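Side-chain contacts in TetR family transcriptional regulator (Mycobacterium smegmatis, PDB 5XS9), which probably binds DNA as a TetR-type regulator and controls the transcription of genes connected with biotin: residues A[7-12]-A[51-56]; A[13-18]-A[26-31]; A[80-85]-A[106-111]; A[113-118]-A[135-140]. All coordinates share one frame; numbering follows the deposited sequence.

Interaction 1: residues A[7-12]-A[51-56]; sequences DVVAAA and LGAVAD
Val9 drives its two methyl groups at different parts of Ala53: CG2 rests against the CB of Ala53 at 4.0 Å, while CG1 lies over the backbone, 3.9 Å from Ala53 O. The branching of valine explains this double use. CG1 stands anti to its own backbone N (chi1 174°), which leaves CG2 beside that N, and both branches face the partner helix. CG1 also reaches along to the next residue, coming 4.2 Å from the CA of Val54.

One turn further on, roles are reversed. Ala12 offers a bare CB, and Val54 supplies the reaching branch, its CG2 meeting Ala12 CB at 3.6 Å. The contact is thus a worked example of two helices meeting with each valine set against an alanine. The segment axes pass 9.5 Å apart and cross at -85°, nearly perpendicular, as helix 5-19 lies across helix 47-58 in the N-terminal DNA-binding domain of the TetR family. Because the crossing is so steep, the touching residues cluster around one point, where the CA atoms of Val9 and Val54 are 5.8 Å apart. Phe44 packs on Ala53, and Leu29 and Leu50 pack on Ala12. At the end of 51-56, the carboxylate of Asp56 turns to other partners, accepting hydrogen bonds from the backbone N atoms of Val106 and Val107 and pairing with Ser105 OG.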
loop_
_atom_site.group_PDB
_atom_site.type_symbol
_atom_site.label_atom_id
_atom_site.label_comp_id
_atom_site.label_asym_id
_atom_site.label_seq_id
_atom_site.Cartn_x
_atom_site.Cartn_y
_atom_site.Cartn_z
ATOM N N ASP A 7 5.268 17.218 22.954
ATOM C CA ASP A 7 5.408 18.418 22.109
ATOM C C ASP A 7 6.202 18.121 20.849
ATOM O O ASP A 7 5.945 18.682 19.818
ATOM C CB ASP A 7 6.111 19.587 22.856
ATOM C CG ASP A 7 5.277 20.145 24.005
ATOM O OD1 ASP A 7 4.068 20.389 23.822
ATOM O OD2 ASP A 7 5.838 20.360 25.091
ATOM N N VAL A 8 7.225 17.297 20.974
ATOM C CA VAL A 8 8.039 16.945 19.826
ATOM C C VAL A 8 7.171 16.207 18.777
ATOM O O VAL A 8 7.164 16.570 17.592
ATOM C CB VAL A 8 9.254 16.111 20.250
ATOM C CG1 VAL A 8 10.025 15.613 19.036
ATOM C CG2 VAL A 8 10.157 16.982 21.150
ATOM N N VAL A 9 6.373 15.252 19.253
ATOM C CA VAL A 9 5.546 14.416 18.366
ATOM C C VAL A 9 4.536 15.264 17.695
ATOM O O VAL A 9 4.312 15.158 16.494
ATOM C CB VAL A 9 4.909 13.264 19.134
ATOM C CG1 VAL A 9 3.934 12.514 18.221
ATOM C CG2 VAL A 9 6.006 12.320 19.612
ATOM N N ALA A 10 3.942 16.178 18.462
ATOM C CA ALA A 10 2.992 17.093 17.913
ATOM C C ALA A 10 3.596 18.023 16.837
ATOM O O ALA A 10 2.978 18.284 15.772
ATOM C CB ALA A 10 2.344 17.930 19.049
ATOM N N ALA A 11 4.775 18.557 17.112
ATOM C CA ALA A 11 5.446 19.392 16.114
ATOM C C ALA A 11 5.720 18.552 14.856
ATOM O O ALA A 11 5.554 19.020 13.714
ATOM C CB ALA A 11 6.753 19.948 16.666
ATOM N N ALA A 12 6.168 17.331 15.080
ATOM C CA ALA A 12 6.514 16.429 13.938
ATOM C C ALA A 12 5.274 16.150 13.076
ATOM O O ALA A 12 5.354 16.134 11.843
ATOM C CB ALA A 12 7.081 15.140 14.475
ATOM N N LEU A 51 9.305 8.404 13.163
ATOM C CA LEU A 51 8.108 8.103 12.345
ATOM C C LEU A 51 7.154 7.170 13.069
ATOM O O LEU A 51 5.936 7.383 13.008
ATOM C CB LEU A 51 8.514 7.548 10.978
ATOM C CG LEU A 51 9.221 8.552 10.060
ATOM C CD1 LEU A 51 9.864 7.825 8.853
ATOM C CD2 LEU A 51 8.277 9.616 9.588
ATOM N N GLY A 52 7.695 6.159 13.758
ATOM C CA GLY A 52 6.889 5.283 14.642
ATOM C C GLY A 52 6.028 6.018 15.701
ATOM O O GLY A 52 4.851 5.683 15.917
ATOM N N ALA A 53 6.606 7.015 16.363
ATOM C CA ALA A 53 5.874 7.785 17.351
ATOM C C ALA A 53 4.839 8.616 16.670
ATOM O O ALA A 53 3.764 8.807 17.167
ATOM C CB ALA A 53 6.838 8.709 18.112
ATOM N N VAL A 54 5.172 9.197 15.529
ATOM C CA VAL A 54 4.194 9.985 14.843
ATOM C C VAL A 54 3.037 9.037 14.354
ATOM O O VAL A 54 1.823 9.403 14.421
ATOM C CB VAL A 54 4.797 10.721 13.643
ATOM C CG1 VAL A 54 3.707 11.262 12.768
ATOM C CG2 VAL A 54 5.719 11.838 14.076
ATOM N N ALA A 55 3.398 7.865 13.843
ATOM C CA ALA A 55 2.352 6.805 13.506
ATOM C C ALA A 55 1.406 6.521 14.712
ATOM O O ALA A 55 0.167 6.555 14.583
ATOM C CB ALA A 55 3.015 5.524 13.026
ATOM N N ASP A 56 1.980 6.312 15.905
ATOM C CA ASP A 56 1.126 6.030 17.093
ATOM C C ASP A 56 0.289 7.173 17.520
ATOM O O ASP A 56 -0.819 6.985 17.973
ATOM C CB ASP A 56 1.925 5.450 18.226
ATOM C CG ASP A 56 2.426 4.077 17.868
ATOM O OD1 ASP A 56 1.799 3.389 17.011
ATOM O OD2 ASP A 56 3.420 3.652 18.398
#

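Interaction 2: residues A[13-18]-A[26-31]; sequences TKILDD and MRRLAR
Ile15 meets the helix that starts at Met26 through two of its consecutive residues, Arg28 and Leu29. On the outer side of 13-18, Lys14 NZ bridges to the syn lone pair of Asp18 OD2 at 3.0 Å. Going along 26-31, Met26 sends its side chain to Leu40, Tyr41 and Leu50 instead, and the contact with 13-18 begins at Arg28. Here the touching part is the aliphatic stem: CG of Arg28 sits 4.1 Å from Ile15 CD1 and just as far from Ile15 CG2, so it lies against two separate branches of the isoleucine. The chain of Arg28 then bends at its second torsion (chi2 76°) and carries the guanidinium on to Glu32, with which NE forms a salt bridge; a longer, weak ion pair links NH1 to Asp23. A long polar side chain can therefore lend its hydrocarbon stem to a core while its charge is answered elsewhere.

Leu29 follows, and Ile15 CD1 comes still nearer. This methyl lies 3.7 Å from the CA of Leu29, over the backbone itself, and 3.8 Å from Leu29 CD1. The two side chains run at about a right angle to each other, Ile15 reaching out with CG1 anti to its carbonyl carbon (chi1 -69°) and an extended tip. Leu29 meanwhile packs on Val8, Ala11 and Ala12 of helix 5-19 and on Leu50 of helix 47-58. Such a leucine, shared by several helices, belongs to the apolar core of a TetR-family helix-turn-helix domain.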
loop_
_atom_site.group_PDB
_atom_site.type_symbol
_atom_site.label_atom_id
_atom_site.label_comp_id
_atom_site.label_asym_id
_atom_site.label_seq_id
_atom_site.Cartn_x
_atom_site.Cartn_y
_atom_site.Cartn_z
ATOM N N THR A 13 4.110 16.043 13.746
ATOM C CA THR A 13 2.827 15.778 13.096
ATOM C C THR A 13 2.356 16.970 12.282
ATOM O O THR A 13 1.832 16.840 11.162
ATOM C CB THR A 13 1.767 15.295 14.152
ATOM O OG1 THR A 13 2.271 14.082 14.696
ATOM C CG2 THR A 13 0.424 15.061 13.561
ATOM N N LYS A 14 2.605 18.147 12.802
ATOM C CA LYS A 14 2.304 19.372 12.057
ATOM C C LYS A 14 3.175 19.547 10.785
ATOM O O LYS A 14 2.698 19.966 9.749
ATOM C CB LYS A 14 2.490 20.567 13.014
ATOM C CG LYS A 14 2.020 21.902 12.468
ATOM C CD LYS A 14 2.071 22.952 13.573
ATOM C CE LYS A 14 2.304 24.347 13.023
ATOM N NZ LYS A 14 1.391 24.634 11.886
ATOM N N ILE A 15 4.442 19.178 10.850
ATOM C CA ILE A 15 5.280 19.209 9.654
ATOM C C ILE A 15 4.696 18.241 8.594
ATOM O O ILE A 15 4.599 18.555 7.398
ATOM C CB ILE A 15 6.737 18.835 9.998
ATOM C CG1 ILE A 15 7.360 19.953 10.845
ATOM C CG2 ILE A 15 7.584 18.634 8.749
ATOM C CD1 ILE A 15 8.584 19.547 11.628
ATOM N N LEU A 16 4.334 17.054 9.051
ATOM C CA LEU A 16 3.715 16.057 8.204
ATOM C C LEU A 16 2.484 16.604 7.569
ATOM O O LEU A 16 2.362 16.541 6.353
ATOM C CB LEU A 16 3.410 14.781 9.000
ATOM C CG LEU A 16 2.587 13.764 8.188
ATOM C CD1 LEU A 16 3.480 12.996 7.240
ATOM C CD2 LEU A 16 1.930 12.815 9.143
ATOM N N ASP A 17 1.565 17.127 8.380
ATOM C CA ASP A 17 0.317 17.705 7.844
ATOM C C ASP A 17 0.567 18.815 6.861
ATOM O O ASP A 17 0.051 18.783 5.768
ATOM C CB ASP A 17 -0.638 18.158 8.997
ATOM C CG ASP A 17 -1.209 16.959 9.757
ATOM O OD1 ASP A 17 -1.340 15.922 9.092
ATOM O OD2 ASP A 17 -1.503 16.989 10.978
ATOM N N ASP A 18 1.370 19.784 7.258
ATOM C CA ASP A 18 1.662 20.964 6.409
ATOM C C ASP A 18 2.518 20.686 5.183
ATOM O O ASP A 18 2.342 21.312 4.138
ATOM C CB ASP A 18 2.343 22.057 7.257
ATOM C CG ASP A 18 1.437 22.616 8.332
ATOM O OD1 ASP A 18 0.223 22.422 8.297
ATOM O OD2 ASP A 18 1.963 23.230 9.267
ATOM N N MET A 26 14.523 14.781 10.979
ATOM C CA MET A 26 14.993 15.211 12.267
ATOM C C MET A 26 15.566 16.645 12.189
ATOM O O MET A 26 15.337 17.470 13.101
ATOM C CB MET A 26 15.997 14.192 12.818
ATOM C CG MET A 26 15.372 12.820 13.168
ATOM S SD MET A 26 14.503 12.849 14.733
ATOM C CE MET A 26 15.682 12.725 16.061
ATOM N N ARG A 27 16.281 16.966 11.110
ATOM C CA ARG A 27 16.825 18.349 10.982
ATOM C C ARG A 27 15.690 19.361 10.820
ATOM O O ARG A 27 15.724 20.399 11.445
ATOM C CB ARG A 27 17.863 18.497 9.873
ATOM C CG ARG A 27 17.298 18.484 8.466
ATOM C CD ARG A 27 18.374 18.373 7.393
ATOM N NE ARG A 27 17.818 17.840 6.137
ATOM C CZ ARG A 27 17.478 16.562 5.919
ATOM N NH1 ARG A 27 17.594 15.619 6.872
ATOM N NH2 ARG A 27 17.010 16.207 4.732
ATOM N N ARG A 28 14.646 19.030 10.055
ATOM C CA ARG A 28 13.509 19.970 9.935
ATOM C C ARG A 28 12.750 20.134 11.252
ATOM O O ARG A 28 12.330 21.225 11.620
ATOM C CB ARG A 28 12.533 19.503 8.829
ATOM C CG ARG A 28 11.291 20.376 8.694
ATOM C CD ARG A 28 11.648 21.647 7.996
ATOM N NE ARG A 28 10.515 22.561 7.948
ATOM C CZ ARG A 28 9.731 22.772 6.889
ATOM N NH1 ARG A 28 9.898 22.127 5.720
ATOM N NH2 ARG A 28 8.753 23.661 7.000
ATOM N N LEU A 29 12.579 19.026 11.962
ATOM C CA LEU A 29 11.867 19.043 13.223
ATOM C C LEU A 29 12.624 19.957 14.200
ATOM O O LEU A 29 11.997 20.744 14.902
ATOM C CB LEU A 29 11.799 17.625 13.811
ATOM C CG LEU A 29 10.981 17.444 15.083
ATOM C CD1 LEU A 29 9.544 18.030 15.011
ATOM C CD2 LEU A 29 11.022 15.966 15.391
ATOM N N ALA A 30 13.954 19.804 14.271
ATOM C CA ALA A 30 14.769 20.660 15.169
ATOM C C ALA A 30 14.639 22.145 14.807
ATOM O O ALA A 30 14.507 22.989 15.686
ATOM C CB ALA A 30 16.216 20.257 15.173
ATOM N N ARG A 31 14.642 22.451 13.520
ATOM C CA ARG A 31 14.426 23.827 13.098
ATOM C C ARG A 31 13.043 24.365 13.540
ATOM O O ARG A 31 12.995 25.416 14.137
ATOM C CB ARG A 31 14.641 23.962 11.607
ATOM C CG ARG A 31 14.429 25.362 11.084
ATOM C CD ARG A 31 15.137 25.565 9.758
ATOM N NE ARG A 31 14.626 24.824 8.583
ATOM C CZ ARG A 31 13.443 25.021 7.987
ATOM N NH1 ARG A 31 12.540 25.881 8.485
ATOM N NH2 ARG A 31 13.140 24.321 6.882
#

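Interaction 3: residues A[80-85]-A[106-111]; sequences RALRDA and VVITEI
Leu82 and Ile111 mark where the two backbones come nearest, their CA atoms 8.6 Å apart. Both segments are regular helix, as the bonds from Ala85 N to Ala81 O (3.1 Å) and from Ile111 N to Val107 O (2.9 Å) illustrate, and the gap between them is bridged by side chains alone. From 80-85 a single residue does so. Leu82 points its CB at the other helix, and with CG anti to the backbone N (chi1 169°) its CD1 comes up against two isoleucine ends, 4.2 Å from Ile108 CD1 and 4.3 Å from Ile111 CD1. Those two terminal methyls are themselves 4.6 Å apart, so the three carbons make an almost equilateral triangle. Ile111 aims at Leu82 from its CB onward, whereas Ile108 starts off at an angle and only its end swings in. It is a small instance of one leucine addressing residues three apart on a neighbouring helix.

Around this point, in the C-terminal domain, Ile137 and Val140 of helix 129-155 pack on Leu82, as does Leu59. Helix 92-101 approaches Ile108 through Val96 and Phe100, completing an all-helical, buried setting near the centre of the chain.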
loop_
_atom_site.group_PDB
_atom_site.type_symbol
_atom_site.label_atom_id
_atom_site.label_comp_id
_atom_site.label_asym_id
_atom_site.label_seq_id
_atom_site.Cartn_x
_atom_site.Cartn_y
_atom_site.Cartn_z
ATOM N N ARG A 80 -12.798 0.847 9.612
ATOM C CA ARG A 80 -13.274 2.211 9.330
ATOM C C ARG A 80 -12.538 3.194 10.198
ATOM O O ARG A 80 -12.078 4.242 9.710
ATOM C CB ARG A 80 -14.774 2.388 9.568
ATOM C CG ARG A 80 -15.713 1.757 8.575
ATOM C CD ARG A 80 -17.150 2.216 8.856
ATOM N NE ARG A 80 -17.689 1.678 10.116
ATOM C CZ ARG A 80 -18.540 0.638 10.234
ATOM N NH1 ARG A 80 -19.006 -0.052 9.157
ATOM N NH2 ARG A 80 -18.907 0.237 11.470
ATOM N N ALA A 81 -12.347 2.864 11.475
ATOM C CA ALA A 81 -11.679 3.843 12.374
ATOM C C ALA A 81 -10.252 3.992 11.955
ATOM O O ALA A 81 -9.687 5.094 11.995
ATOM C CB ALA A 81 -11.751 3.417 13.832
ATOM N N LEU A 82 -9.641 2.890 11.504
ATOM C CA LEU A 82 -8.278 2.960 11.062
ATOM C C LEU A 82 -8.126 3.816 9.779
ATOM O O LEU A 82 -7.263 4.684 9.698
ATOM C CB LEU A 82 -7.706 1.533 10.885
ATOM C CG LEU A 82 -6.373 1.485 10.186
ATOM C CD1 LEU A 82 -5.231 2.135 10.947
ATOM C CD2 LEU A 82 -6.015 0.044 9.895
ATOM N N ARG A 83 -8.955 3.552 8.766
ATOM C CA ARG A 83 -8.875 4.355 7.561
ATOM C C ARG A 83 -9.090 5.869 7.848
ATOM O O ARG A 83 -8.398 6.742 7.324
ATOM C CB ARG A 83 -9.917 3.868 6.582
ATOM C CG ARG A 83 -10.105 4.827 5.396
ATOM C CD ARG A 83 -10.846 4.120 4.340
ATOM N NE ARG A 83 -11.317 5.039 3.327
ATOM C CZ ARG A 83 -12.516 5.592 3.280
ATOM N NH1 ARG A 83 -13.421 5.340 4.190
ATOM N NH2 ARG A 83 -12.817 6.414 2.284
ATOM N N ASP A 84 -10.079 6.166 8.676
ATOM C CA ASP A 84 -10.377 7.569 9.019
ATOM C C ASP A 84 -9.165 8.240 9.693
ATOM O O ASP A 84 -8.765 9.373 9.324
ATOM C CB ASP A 84 -11.674 7.680 9.853
ATOM C CG ASP A 84 -12.985 7.553 8.966
ATOM O OD1 ASP A 84 -13.049 7.673 7.668
ATOM O OD2 ASP A 84 -14.007 7.332 9.627
ATOM N N ALA A 85 -8.490 7.527 10.580
ATOM C CA ALA A 85 -7.279 8.091 11.174
ATOM C C ALA A 85 -6.177 8.323 10.160
ATOM O O ALA A 85 -5.513 9.373 10.177
ATOM C CB ALA A 85 -6.805 7.273 12.343
ATOM N N VAL A 106 3.316 0.768 17.733
ATOM C CA VAL A 106 2.646 -0.050 18.739
ATOM C C VAL A 106 1.147 -0.125 18.456
ATOM O O VAL A 106 0.523 -1.153 18.655
ATOM C CB VAL A 106 2.922 0.552 20.163
ATOM C CG1 VAL A 106 2.091 -0.134 21.244
ATOM C CG2 VAL A 106 4.412 0.406 20.472
ATOM N N VAL A 107 0.533 0.952 18.002
ATOM C CA VAL A 107 -0.866 0.892 17.827
ATOM C C VAL A 107 -1.267 -0.062 16.702
ATOM O O VAL A 107 -2.252 -0.770 16.811
ATOM C CB VAL A 107 -1.465 2.284 17.645
ATOM C CG1 VAL A 107 -2.951 2.188 17.451
ATOM C CG2 VAL A 107 -1.181 3.152 18.904
ATOM N N ILE A 108 -0.549 -0.059 15.594
ATOM C CA ILE A 108 -0.951 -0.961 14.503
ATOM C C ILE A 108 -0.854 -2.429 14.960
ATOM O O ILE A 108 -1.703 -3.238 14.638
ATOM C CB ILE A 108 -0.125 -0.671 13.202
ATOM C CG1 ILE A 108 -0.819 -1.326 12.016
ATOM C CG2 ILE A 108 1.297 -1.143 13.344
ATOM C CD1 ILE A 108 -2.058 -0.553 11.618
ATOM N N THR A 109 0.141 -2.748 15.785
ATOM C CA THR A 109 0.328 -4.097 16.343
ATOM C C THR A 109 -0.895 -4.434 17.229
ATOM O O THR A 109 -1.478 -5.517 17.123
ATOM C CB THR A 109 1.621 -4.144 17.168
ATOM O OG1 THR A 109 2.707 -3.885 16.296
ATOM C CG2 THR A 109 1.838 -5.526 17.828
ATOM N N GLU A 110 -1.333 -3.474 18.042
ATOM C CA GLU A 110 -2.551 -3.661 18.798
ATOM C C GLU A 110 -3.783 -3.900 17.874
ATOM O O GLU A 110 -4.648 -4.680 18.209
ATOM C CB GLU A 110 -2.895 -2.470 19.697
ATOM C CG GLU A 110 -1.907 -2.233 20.815
ATOM C CD GLU A 110 -2.168 -0.911 21.558
ATOM O OE1 GLU A 110 -3.239 -0.268 21.356
ATOM O OE2 GLU A 110 -1.274 -0.536 22.354
ATOM N N ILE A 111 -3.891 -3.169 16.777
ATOM C CA ILE A 111 -5.057 -3.339 15.915
ATOM C C ILE A 111 -5.079 -4.719 15.273
ATOM O O ILE A 111 -6.122 -5.340 15.179
ATOM C CB ILE A 111 -5.155 -2.171 14.877
ATOM C CG1 ILE A 111 -5.598 -0.877 15.631
ATOM C CG2 ILE A 111 -6.171 -2.540 13.785
ATOM C CD1 ILE A 111 -5.149 0.380 14.908
#

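Interaction 4: residues A[113-118]-A[135-140]; sequences EQLGRA and TVIYYV
Leu115 and Ile137 touch through aliphatic carbon, and the flat groups of both segments are turned to other neighbours. The guanidinium of Arg117 has Glu113 O 4.0 Å above the centre of one face, and its NH1 makes a salt bridge with Glu113 OE1, though this arginine is poorly ordered. The ring of Tyr138 meets Phe143 of the second subunit with the planes at about 70°, and its OH is hydrogen-bonded to Asp146 of that subunit; Tyr139 OH bonds to Phe174 O.

Between these groups, one methyl carries the contact. Leu115 CD1 lies 3.7 Å from Ile137 CD1, which turns back with chi2 -59°, and 3.9 Å from Ile137 CG1. The same methyl reaches Val136 CG1 at 4.0 Å. Ile111 and Val112 also press on Ile137, extending the apolar cluster of the C-terminal domain.

Helix 129-155 packs on helix 106-122 here and, through Tyr138, on the partner subunit, consistent with the dimers of TetR regulators. Across the contact itself the attraction is dispersion between saturated carbons, so its specificity rests on shape, while the hydrogen bonds and the salt bridge lie outside the contact.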
loop_
_atom_site.group_PDB
_atom_site.type_symbol
_atom_site.label_atom_id
_atom_site.label_comp_id
_atom_site.label_asym_id
_atom_site.label_seq_id
_atom_site.Cartn_x
_atom_site.Cartn_y
_atom_site.Cartn_z
ATOM N N GLU A 113 -3.781 -7.465 16.556
ATOM C CA GLU A 113 -4.200 -8.407 17.587
ATOM C C GLU A 113 -5.698 -8.303 17.768
ATOM O O GLU A 113 -6.422 -9.303 17.907
ATOM C CB GLU A 113 -3.406 -8.135 18.909
ATOM C CG GLU A 113 -4.029 -8.717 20.172
ATOM C CD GLU A 113 -3.686 -10.194 20.472
ATOM O OE1 GLU A 113 -4.602 -10.924 20.926
ATOM O OE2 GLU A 113 -2.517 -10.632 20.307
ATOM N N GLN A 114 -6.227 -7.099 17.783
ATOM C CA GLN A 114 -7.654 -7.013 17.912
ATOM C C GLN A 114 -8.418 -7.666 16.746
ATOM O O GLN A 114 -9.390 -8.353 16.951
ATOM C CB GLN A 114 -8.043 -5.546 18.079
ATOM C CG GLN A 114 -9.452 -5.317 18.453
ATOM C CD GLN A 114 -9.682 -3.906 19.013
ATOM O OE1 GLN A 114 -8.932 -3.416 19.856
ATOM N NE2 GLN A 114 -10.755 -3.288 18.590
ATOM N N LEU A 115 -7.959 -7.469 15.518
ATOM C CA LEU A 115 -8.561 -8.128 14.391
ATOM C C LEU A 115 -8.432 -9.686 14.443
ATOM O O LEU A 115 -9.314 -10.385 13.986
ATOM C CB LEU A 115 -7.951 -7.637 13.087
ATOM C CG LEU A 115 -8.274 -6.187 12.697
ATOM C CD1 LEU A 115 -7.339 -5.830 11.564
ATOM C CD2 LEU A 115 -9.746 -5.987 12.382
ATOM N N GLY A 116 -7.317 -10.189 14.957
ATOM C CA GLY A 116 -7.145 -11.606 15.190
ATOM C C GLY A 116 -8.197 -12.199 16.074
ATOM O O GLY A 116 -8.659 -13.273 15.801
ATOM N N ARG A 117 -8.672 -11.473 17.084
ATOM C CA ARG A 117 -9.823 -11.965 17.858
ATOM C C ARG A 117 -11.146 -12.140 17.086
ATOM O O ARG A 117 -11.925 -13.074 17.317
ATOM C CB ARG A 117 -10.018 -11.095 19.087
ATOM C CG ARG A 117 -8.796 -11.221 20.043
ATOM C CD ARG A 117 -9.030 -10.532 21.404
ATOM N NE ARG A 117 -8.561 -9.136 21.372
ATOM C CZ ARG A 117 -7.354 -8.708 21.762
ATOM N NH1 ARG A 117 -6.458 -9.559 22.280
ATOM N NH2 ARG A 117 -7.032 -7.406 21.636
ATOM N N ALA A 118 -11.382 -11.270 16.099
ATOM C CA ALA A 118 -12.558 -11.400 15.283
ATOM C C ALA A 118 -12.333 -12.589 14.356
ATOM O O ALA A 118 -13.236 -13.379 14.105
ATOM C CB ALA A 118 -12.764 -10.091 14.461
ATOM N N THR A 135 -3.889 -9.802 6.602
ATOM C CA THR A 135 -4.559 -9.741 5.325
ATOM C C THR A 135 -5.524 -8.519 5.272
ATOM O O THR A 135 -5.510 -7.721 4.308
ATOM C CB THR A 135 -5.284 -11.048 5.025
ATOM O OG1 THR A 135 -4.312 -12.149 4.820
ATOM C CG2 THR A 135 -6.113 -10.884 3.738
ATOM N N VAL A 136 -6.314 -8.379 6.314
ATOM C CA VAL A 136 -7.204 -7.227 6.444
ATOM C C VAL A 136 -6.411 -5.947 6.497
ATOM O O VAL A 136 -6.734 -4.994 5.756
ATOM C CB VAL A 136 -8.092 -7.383 7.674
ATOM C CG1 VAL A 136 -9.005 -6.138 7.926
ATOM C CG2 VAL A 136 -8.928 -8.684 7.580
ATOM N N ILE A 137 -5.313 -5.920 7.276
ATOM C CA ILE A 137 -4.541 -4.687 7.342
ATOM C C ILE A 137 -3.953 -4.329 5.998
ATOM O O ILE A 137 -3.905 -3.134 5.652
ATOM C CB ILE A 137 -3.435 -4.752 8.436
ATOM C CG1 ILE A 137 -4.072 -4.741 9.790
ATOM C CG2 ILE A 137 -2.467 -3.610 8.337
ATOM C CD1 ILE A 137 -4.923 -3.525 10.070
ATOM N N TYR A 138 -3.383 -5.327 5.296
ATOM C CA TYR A 138 -2.808 -5.033 4.025
ATOM C C TYR A 138 -3.828 -4.460 3.064
ATOM O O TYR A 138 -3.501 -3.547 2.287
ATOM C CB TYR A 138 -2.125 -6.241 3.422
ATOM C CG TYR A 138 -0.954 -6.738 4.206
ATOM C CD1 TYR A 138 -0.009 -5.876 4.704
ATOM C CD2 TYR A 138 -0.751 -8.116 4.387
ATOM C CE1 TYR A 138 1.039 -6.360 5.431
ATOM C CE2 TYR A 138 0.338 -8.605 5.060
ATOM C CZ TYR A 138 1.243 -7.730 5.552
ATOM O OH TYR A 138 2.346 -8.180 6.281
ATOM N N TYR A 139 -5.016 -4.999 3.075
ATOM C CA TYR A 139 -6.077 -4.394 2.273
ATOM C C TYR A 139 -6.332 -2.903 2.635
ATOM O O TYR A 139 -6.416 -2.013 1.751
ATOM C CB TYR A 139 -7.372 -5.185 2.343
ATOM C CG TYR A 139 -8.588 -4.402 1.874
ATOM C CD1 TYR A 139 -8.746 -4.068 0.548
ATOM C CD2 TYR A 139 -9.495 -3.851 2.783
ATOM C CE1 TYR A 139 -9.836 -3.333 0.112
ATOM C CE2 TYR A 139 -10.558 -3.070 2.354
ATOM C CZ TYR A 139 -10.740 -2.807 1.007
ATOM O OH TYR A 139 -11.839 -2.064 0.511
ATOM N N VAL A 140 -6.442 -2.649 3.914
ATOM C CA VAL A 140 -6.810 -1.294 4.371
ATOM C C VAL A 140 -5.670 -0.316 4.027
ATOM O O VAL A 140 -5.879 0.798 3.548
ATOM C CB VAL A 140 -7.050 -1.236 5.878
ATOM C CG1 VAL A 140 -7.166 0.252 6.331
ATOM C CG2 VAL A 140 -8.243 -2.043 6.256
#

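From the N terminus, helix 5-19 takes part in the first two contacts. Interaction 2 closes a short loop to helix 26-33 and lies nested inside the longer loop that interaction 1 closes at helix 47-58; the two also touch where Val54 packs against Thr13. Interactions 3 and 4 follow in series, each opening after the previous one has closed, and share helix 106-122, which they join to helices 71-87 and 129-155. Their centres are about 10 Å apart. The DNA-binding part and the C-terminal domain are linked directly between interactions 1 and 3 by Asp56, whereas interactions 2 and 4 lie on opposite sides of the chain's centre, about 31 Å apart between centres.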